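Local coordinates for protein lectin (Pleurotus ostreatus, PDB 6KC2) that binds calcium and sugars such as L-rhamnose and N-acetylgalactosamine, probably recognising glycans through two calcium-containing sites, at residues Asn68-Arg73 with Leu139-Pro144; Ala95-His100 with Ala113-Gly118; Leu255-Asp260 with Gly307-Ile312. All coordinates share one frame; numbering follows the deposited sequence.

Interaction 1: residues Asn68-Arg73 with Leu139-Pro144; sequences NIISTR and LVANSP. With CA (calcium ion), chain F; RAM (alpha-L-rhamnopyranose), chain G.
The methylene CG1 of Ile70 lies over one face of the Val140-Ala141 peptide group, 3.6 Å from Ala141 N. Ile70 CD1 continues past it toward Ala141 CB, 4.2 Å away. In the segment Asn68-Arg73, Ser71 CB sits over one face of the Arg73 guanidinium, offset toward its rim. The motif is a G1 beta bulge joined to a type II turn from Val140 to Ser143. Asn142 and Ser143 both face Asn68. Asn68 N donates to Ser143 O at 2.9 Å. The return bond, Ser143 N to Asn68 O, is weak at 3.4 Å. Asn142 has the positive phi (62°) expected of this turn. One residue on from Asn68, Ile69 O receives Ser71 OG and also Asn138 ND2, which ties the approach to strand 71-80 to a residue of the calcium site. The folded loop presents two calcium ligands. Pro144 O binds the ion at 2.4 Å, and Asp97, Asp98 and Asn138 complete the protein's share. Ser143 OG takes the position between backbone N and carbonyl carbon (chi1 75°). There it donates to Val140 O at 2.6 Å and binds calcium at 2.5 Å.

Interaction 2: residues Ala95-His100 with Ala113-Gly118; sequences ASDDAH and AGFRQG. With CA (calcium ion), chain F; RAM (alpha-L-rhamnopyranose), chain G.
Ser96 and Gly114 join the two segments through their backbones. Ser96 N donates to Gly114 O at 3.0 Å. Gly114 N gives a weaker, bent bond to Asp98 O. Gly114 has a positive phi (109°), and its backbone angles suit glycine.

The packing joins mainly apolar groups. Ala99 and Ala113 form an antiparallel non-hydrogen-bonded pair, with Ala99 CB and Ala113 CB 4.0 Å apart. Phe115 brings CD2 to 4.1 Å from Asp97 CB, and Ser96 O lies at the edge of its ring, near the ring plane. The same ring also meets that of Trp204. Farther out, Phe115 CE2 approaches C6 of the rhamnose at 3.8 Å, so the Phe115 ring borders the sugar's methyl group.

Among side-chain polar groups, Ser96 OG and His100 ND1 share a hydrogen bond of 2.7 Å. The other ring nitrogen, His100 NE2, bonds to Gln119 OE1. Both imidazole nitrogens are therefore engaged, which fixes the ring's rotation.

The metal contacts come from a corner between two sheets. Asp97 OD1 binds calcium at 2.4 Å and Asp98 OD2 at 2.6 Å. Trp204 NE1 holds the second oxygen of Asp97, and Leu139 N bonds to Asp98 OD2. Rhamnose O3 and O4 bind the same ion, while O2 donates to Asp98 OD1.

The peptide between the two aspartates is cis, and a classic beta bulge follows, with Asp98 and Ala99 both facing Gln137. Consecutive aspartates joined by a cis peptide, with two sugar hydroxyls on the metal, form a calcium-bridged carbohydrate site resembling that of PA14-type yeast adhesins.

Interaction 3: residues Leu255-Asp260 with Gly307-Ile312; sequences LIAADD and GVIATI. With CA (calcium ion), chain E; RAM (alpha-L-rhamnopyranose), chain H.
Ile256 sends CG1 anti to the backbone N (chi1 177°), and Val308 places CG2 likewise. The two branches meet as the side chains cross obliquely, with Ile256 CD1 4.2 Å from Val308 CG2. The same Val308 CG2 lies 3.9 Å from Ala258 CB. Ala310 CB adds to this face of the sheet, 4.1 Å from Ile256 CB. On the other face, Ala257 CB touches Ile309 CG2, while the end of the Ile309 side chain leads away. Ile309 also touches Trp220.

The backbones form an antiparallel ladder, with strand directions 172° apart. Leu255 and Thr311 are a hydrogen-bonded pair, as are Ala257 and Ile309. Each pair has a bond in both directions. Ile309 N reaches Ala257 O at 2.9 Å, and Leu255 N reaches Thr311 O at 2.9 Å. Thr311 is buried, and its OG1 bonds to Ser218 OG and Pro214 O.

Strand 249-259 runs into the second calcium site. Asp259 OD1 binds the ion at 2.6 Å and Asp260 OD2 at 2.4 Å. Asn301, Gly303 and Pro305 supply the other protein ligands, and rhamnose adds O3 and O4. Trp364 NE1 holds Asp259 OD2, and Gly302 N donates to Asp260 OD2. The chemistry thus changes from a buried, apolar sheet to a pair of carboxylates at the strand's end. Calcium probably offsets the negative charge there and lets the carboxylates face sugar hydroxyls.

Interactions 1 and 2 belong to one site. Their centres are about 13 Å apart, and both touch the same calcium ion and rhamnose. Along the chain, interaction 2 falls between the two segments of interaction 1. Both reach the sheet that contains strands 71-80, 99-104, 107-114 and 129-138. Interaction 3 comes later, between strands 249-259 and 307-316 of another sheet, beside a second calcium and rhamnose. Its centre is about 29 Å from that of interaction 2 and about 43 Å from that of interaction 1. The chain therefore carries two separate calcium-sugar sites in its all-beta fold, consistent with more than one glycan being bound per molecule.

Interaction 1: residues Asn68-Arg73 with Leu139-Pro144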
# COMPACT_ATOMS: atom_id res chain seq x y z
N ASN A 68 -13.76 22.39 18.05
CA ASN A 68 -13.55 21.36 19.05
C ASN A 68 -12.31 21.70 19.86
O ASN A 68 -11.45 22.47 19.43
CB ASN A 68 -13.39 19.99 18.41
CG ASN A 68 -14.73 19.42 17.95
OD1 ASN A 68 -15.22 19.73 16.86
ND2 ASN A 68 -15.33 18.61 18.80
N ILE A 69 -12.24 21.11 21.05
CA ILE A 69 -11.10 21.33 21.94
C ILE A 69 -9.93 20.45 21.52
O ILE A 69 -10.09 19.42 20.85
CB ILE A 69 -11.51 21.03 23.39
CG1 ILE A 69 -11.80 19.54 23.54
CG2 ILE A 69 -12.74 21.88 23.83
CD1 ILE A 69 -11.82 19.05 25.00
N ILE A 70 -8.73 20.85 21.95
CA ILE A 70 -7.57 19.97 21.85
C ILE A 70 -7.85 18.71 22.66
O ILE A 70 -8.26 18.78 23.83
CB ILE A 70 -6.30 20.69 22.33
CG1 ILE A 70 -5.99 21.88 21.42
CG2 ILE A 70 -5.12 19.72 22.36
CD1 ILE A 70 -4.83 22.75 21.89
N SER A 71 -7.64 17.55 22.04
CA SER A 71 -8.10 16.30 22.63
C SER A 71 -7.66 15.14 21.75
O SER A 71 -7.37 15.31 20.56
CB SER A 71 -9.63 16.28 22.75
OG SER A 71 -10.20 16.63 21.49
N THR A 72 -7.64 13.95 22.36
CA THR A 72 -7.43 12.69 21.66
C THR A 72 -8.67 11.84 21.86
O THR A 72 -9.20 11.76 22.97
CB THR A 72 -6.18 11.98 22.19
OG1 THR A 72 -5.07 12.86 22.06
CG2 THR A 72 -5.90 10.67 21.43
N ARG A 73 -9.14 11.19 20.78
CA ARG A 73 -10.38 10.44 20.84
C ARG A 73 -10.24 9.10 20.12
O ARG A 73 -9.56 9.02 19.10
CB ARG A 73 -11.53 11.25 20.22
CG ARG A 73 -11.83 12.54 21.00
CD ARG A 73 -12.32 12.20 22.41
NE ARG A 73 -12.75 13.39 23.15
CZ ARG A 73 -12.07 13.92 24.17
NH1 ARG A 73 -10.92 13.38 24.58
NH2 ARG A 73 -12.55 15.00 24.77
N LEU A 139 -5.39 19.14 17.33
CA LEU A 139 -4.20 19.78 17.88
C LEU A 139 -4.29 21.30 17.94
O LEU A 139 -3.37 21.93 18.47
CB LEU A 139 -2.95 19.36 17.07
CG LEU A 139 -2.57 17.87 17.14
CD1 LEU A 139 -1.43 17.53 16.18
CD2 LEU A 139 -2.20 17.46 18.57
N VAL A 140 -5.35 21.90 17.43
CA VAL A 140 -5.53 23.35 17.46
C VAL A 140 -6.85 23.65 18.16
O VAL A 140 -7.89 23.08 17.80
CB VAL A 140 -5.49 23.96 16.05
CG1 VAL A 140 -5.73 25.45 16.09
CG2 VAL A 140 -4.17 23.65 15.39
N ALA A 141 -6.82 24.54 19.15
CA ALA A 141 -8.03 24.86 19.90
C ALA A 141 -9.04 25.58 19.01
O ALA A 141 -8.68 26.29 18.07
CB ALA A 141 -7.70 25.71 21.13
N ASN A 142 -10.33 25.36 19.30
CA ASN A 142 -11.43 26.00 18.58
C ASN A 142 -11.46 25.64 17.10
O ASN A 142 -11.98 26.42 16.28
CB ASN A 142 -11.39 27.54 18.69
CG ASN A 142 -11.35 28.01 20.12
OD1 ASN A 142 -12.15 27.56 20.96
ND2 ASN A 142 -10.42 28.91 20.42
N SER A 143 -10.92 24.49 16.71
CA SER A 143 -10.79 24.13 15.31
C SER A 143 -11.55 22.84 15.03
O SER A 143 -11.84 22.06 15.94
CB SER A 143 -9.31 23.97 14.92
OG SER A 143 -8.81 22.75 15.43
N PRO A 144 -11.89 22.58 13.77
CA PRO A 144 -12.59 21.32 13.45
C PRO A 144 -11.73 20.11 13.77
O PRO A 144 -10.51 20.20 13.95
CB PRO A 144 -12.88 21.42 11.94
CG PRO A 144 -12.34 22.72 11.49
CD PRO A 144 -11.94 23.55 12.67
CA CA F . -8.17 20.71 14.10
C1 RAM G . -5.99 24.82 10.83
C2 RAM G . -5.49 23.73 11.78
C3 RAM G . -6.69 23.13 12.51
C4 RAM G . -7.66 22.57 11.48
C5 RAM G . -8.02 23.64 10.44
C6 RAM G . -8.87 23.06 9.32
O1 RAM G . -6.64 25.87 11.58
O2 RAM G . -4.87 22.69 11.03
O3 RAM G . -6.25 22.12 13.38
O4 RAM G . -8.81 22.09 12.14
O5 RAM G . -6.85 24.20 9.87

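Interaction 2: residues Ala95-His100 with Ala113-Gly118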
# COMPACT_ATOMS: atom_id res chain seq x y z
N ALA A 95 -7.21 9.93 6.34
CA ALA A 95 -6.93 11.36 6.42
C ALA A 95 -7.44 11.85 7.77
O ALA A 95 -8.38 11.27 8.34
CB ALA A 95 -7.60 12.14 5.27
N SER A 96 -6.82 12.90 8.29
CA SER A 96 -7.19 13.34 9.63
C SER A 96 -7.03 14.84 9.79
O SER A 96 -6.14 15.47 9.20
CB SER A 96 -6.36 12.65 10.73
OG SER A 96 -4.97 12.81 10.48
N ASP A 97 -7.86 15.38 10.65
CA ASP A 97 -7.70 16.73 11.18
C ASP A 97 -7.73 16.54 12.70
O ASP A 97 -8.81 16.38 13.26
CB ASP A 97 -8.83 17.64 10.69
CG ASP A 97 -8.77 19.02 11.30
OD1 ASP A 97 -7.97 19.26 12.24
OD2 ASP A 97 -9.53 19.88 10.82
N ASP A 98 -6.56 16.56 13.36
CA ASP A 98 -5.24 16.91 12.77
C ASP A 98 -4.28 15.72 12.55
O ASP A 98 -3.41 15.79 11.69
CB ASP A 98 -4.50 17.91 13.68
CG ASP A 98 -5.22 19.24 13.81
OD1 ASP A 98 -4.94 20.13 12.98
OD2 ASP A 98 -6.03 19.39 14.77
N ALA A 99 -4.41 14.65 13.34
CA ALA A 99 -3.43 13.57 13.31
C ALA A 99 -4.11 12.26 13.70
O ALA A 99 -5.15 12.25 14.35
CB ALA A 99 -2.24 13.86 14.25
N HIS A 100 -3.48 11.15 13.32
CA HIS A 100 -4.10 9.85 13.58
C HIS A 100 -3.03 8.79 13.82
O HIS A 100 -1.90 8.88 13.33
CB HIS A 100 -4.98 9.41 12.41
CG HIS A 100 -4.22 9.23 11.13
ND1 HIS A 100 -4.13 10.21 10.18
CD2 HIS A 100 -3.49 8.18 10.67
CE1 HIS A 100 -3.38 9.79 9.17
NE2 HIS A 100 -2.99 8.56 9.44
N ALA A 113 -1.01 12.44 9.52
CA ALA A 113 -1.59 13.73 9.86
C ALA A 113 -2.00 14.47 8.59
O ALA A 113 -1.31 14.38 7.57
CB ALA A 113 -0.61 14.60 10.66
N GLY A 114 -3.08 15.22 8.66
CA GLY A 114 -3.40 16.12 7.57
C GLY A 114 -4.60 15.64 6.78
O GLY A 114 -4.83 14.43 6.60
N PHE A 115 -5.38 16.60 6.28
CA PHE A 115 -6.63 16.30 5.59
C PHE A 115 -6.59 16.64 4.11
O PHE A 115 -7.51 16.27 3.38
CB PHE A 115 -7.79 17.04 6.25
CG PHE A 115 -7.61 18.55 6.28
CD1 PHE A 115 -8.05 19.33 5.21
CD2 PHE A 115 -7.01 19.17 7.38
CE1 PHE A 115 -7.89 20.72 5.24
CE2 PHE A 115 -6.83 20.55 7.41
CZ PHE A 115 -7.27 21.33 6.34
N ARG A 116 -5.55 17.35 3.65
CA ARG A 116 -5.47 17.71 2.24
C ARG A 116 -5.07 16.52 1.38
O ARG A 116 -5.45 16.45 0.21
CB ARG A 116 -4.47 18.86 2.05
CG ARG A 116 -4.82 20.14 2.82
CD ARG A 116 -5.58 21.16 1.96
NE ARG A 116 -5.85 22.41 2.69
CZ ARG A 116 -7.03 23.04 2.70
NH1 ARG A 116 -8.06 22.55 2.01
NH2 ARG A 116 -7.18 24.17 3.40
N GLN A 117 -4.30 15.58 1.93
CA GLN A 117 -3.91 14.39 1.20
C GLN A 117 -3.95 13.19 2.13
O GLN A 117 -3.45 13.25 3.26
CB GLN A 117 -2.51 14.53 0.59
CG GLN A 117 -2.15 13.36 -0.33
CD GLN A 117 -0.72 13.41 -0.80
OE1 GLN A 117 -0.45 13.39 -2.00
NE2 GLN A 117 0.21 13.48 0.14
N GLY A 118 -4.54 12.10 1.66
CA GLY A 118 -4.64 10.90 2.48
C GLY A 118 -3.31 10.18 2.60
O GLY A 118 -2.33 10.44 1.88
CA CA F . -8.17 20.71 14.10
C1 RAM G . -5.99 24.82 10.83
C2 RAM G . -5.49 23.73 11.78
C3 RAM G . -6.69 23.13 12.51
C4 RAM G . -7.66 22.57 11.48
C5 RAM G . -8.02 23.64 10.44
C6 RAM G . -8.87 23.06 9.32
O1 RAM G . -6.64 25.87 11.58
O2 RAM G . -4.87 22.69 11.03
O3 RAM G . -6.25 22.12 13.38
O4 RAM G . -8.81 22.09 12.14
O5 RAM G . -6.85 24.20 9.87

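Interaction 3: residues Leu255-Asp260 with Gly307-Ile312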
# COMPACT_ATOMS: atom_id res chain seq x y z
N LEU A 255 4.79 -1.49 -7.77
CA LEU A 255 4.76 -0.31 -8.64
C LEU A 255 6.02 -0.35 -9.50
O LEU A 255 7.12 -0.50 -8.96
CB LEU A 255 4.72 0.98 -7.81
CG LEU A 255 4.73 2.29 -8.62
CD1 LEU A 255 3.46 2.44 -9.45
CD2 LEU A 255 4.92 3.48 -7.67
N ILE A 256 5.87 -0.24 -10.82
CA ILE A 256 7.00 -0.53 -11.69
C ILE A 256 6.91 0.29 -12.98
O ILE A 256 5.83 0.50 -13.53
CB ILE A 256 7.06 -2.04 -12.01
CG1 ILE A 256 8.22 -2.35 -12.99
CG2 ILE A 256 5.70 -2.53 -12.51
CD1 ILE A 256 8.69 -3.81 -12.99
N ALA A 257 8.07 0.71 -13.47
CA ALA A 257 8.19 1.38 -14.76
C ALA A 257 9.57 1.06 -15.33
O ALA A 257 10.53 0.85 -14.57
CB ALA A 257 8.00 2.91 -14.62
N ALA A 258 9.67 1.05 -16.66
CA ALA A 258 10.95 0.74 -17.28
C ALA A 258 11.20 1.62 -18.50
O ALA A 258 10.29 1.89 -19.29
CB ALA A 258 11.04 -0.74 -17.71
N ASP A 259 12.44 2.07 -18.65
CA ASP A 259 12.73 2.82 -19.86
C ASP A 259 12.76 1.83 -20.99
O ASP A 259 13.72 1.05 -21.15
CB ASP A 259 14.02 3.64 -19.81
CG ASP A 259 14.27 4.39 -21.15
OD1 ASP A 259 13.82 3.93 -22.22
OD2 ASP A 259 14.85 5.50 -21.12
N ASP A 260 11.70 1.97 -21.77
CA ASP A 260 11.19 1.27 -22.93
C ASP A 260 10.17 0.26 -22.43
O ASP A 260 8.99 0.61 -22.51
CB ASP A 260 12.32 0.79 -23.82
CG ASP A 260 12.91 1.96 -24.62
OD1 ASP A 260 12.14 2.94 -24.84
OD2 ASP A 260 14.11 1.96 -24.96
N GLY A 307 16.59 1.82 -18.10
CA GLY A 307 16.48 1.62 -16.67
C GLY A 307 15.15 0.98 -16.34
O GLY A 307 14.18 1.08 -17.11
N VAL A 308 15.12 0.29 -15.21
CA VAL A 308 13.86 -0.19 -14.65
C VAL A 308 13.84 0.22 -13.18
O VAL A 308 14.89 0.26 -12.53
CB VAL A 308 13.67 -1.71 -14.82
CG1 VAL A 308 14.80 -2.48 -14.14
CG2 VAL A 308 12.29 -2.14 -14.28
N ILE A 309 12.66 0.57 -12.68
CA ILE A 309 12.52 1.06 -11.31
C ILE A 309 11.26 0.44 -10.74
O ILE A 309 10.25 0.30 -11.44
CB ILE A 309 12.47 2.60 -11.25
CG1 ILE A 309 12.51 3.08 -9.79
CG2 ILE A 309 11.27 3.18 -12.02
CD1 ILE A 309 12.81 4.59 -9.63
N ALA A 310 11.32 0.05 -9.46
CA ALA A 310 10.15 -0.56 -8.84
C ALA A 310 10.21 -0.39 -7.33
O ALA A 310 11.28 -0.23 -6.73
CB ALA A 310 9.99 -2.05 -9.19
N THR A 311 9.02 -0.45 -6.73
CA THR A 311 8.83 -0.41 -5.29
C THR A 311 7.84 -1.52 -4.97
O THR A 311 6.82 -1.65 -5.65
CB THR A 311 8.29 0.96 -4.84
OG1 THR A 311 9.23 1.99 -5.23
CG2 THR A 311 8.08 1.03 -3.32
N ILE A 312 8.16 -2.36 -3.98
CA ILE A 312 7.31 -3.50 -3.62
C ILE A 312 7.03 -3.45 -2.13
O ILE A 312 7.96 -3.34 -1.32
CB ILE A 312 7.95 -4.85 -4.01
CG1 ILE A 312 8.23 -4.90 -5.51
CG2 ILE A 312 7.03 -6.03 -3.59
CD1 ILE A 312 9.35 -5.88 -5.88
CA CA E . 15.61 3.62 -24.11
C1 RAM H . 13.93 8.62 -26.31
C2 RAM H . 13.44 7.18 -26.38
C3 RAM H . 14.34 6.26 -25.55
C4 RAM H . 14.52 6.84 -24.14
C5 RAM H . 14.88 8.34 -24.19
C6 RAM H . 15.00 8.97 -22.80
O1 RAM H . 15.24 8.74 -26.86
O2 RAM H . 12.12 7.11 -25.88
O3 RAM H . 13.82 4.94 -25.50
O4 RAM H . 15.56 6.14 -23.51
O5 RAM H . 13.93 9.05 -24.96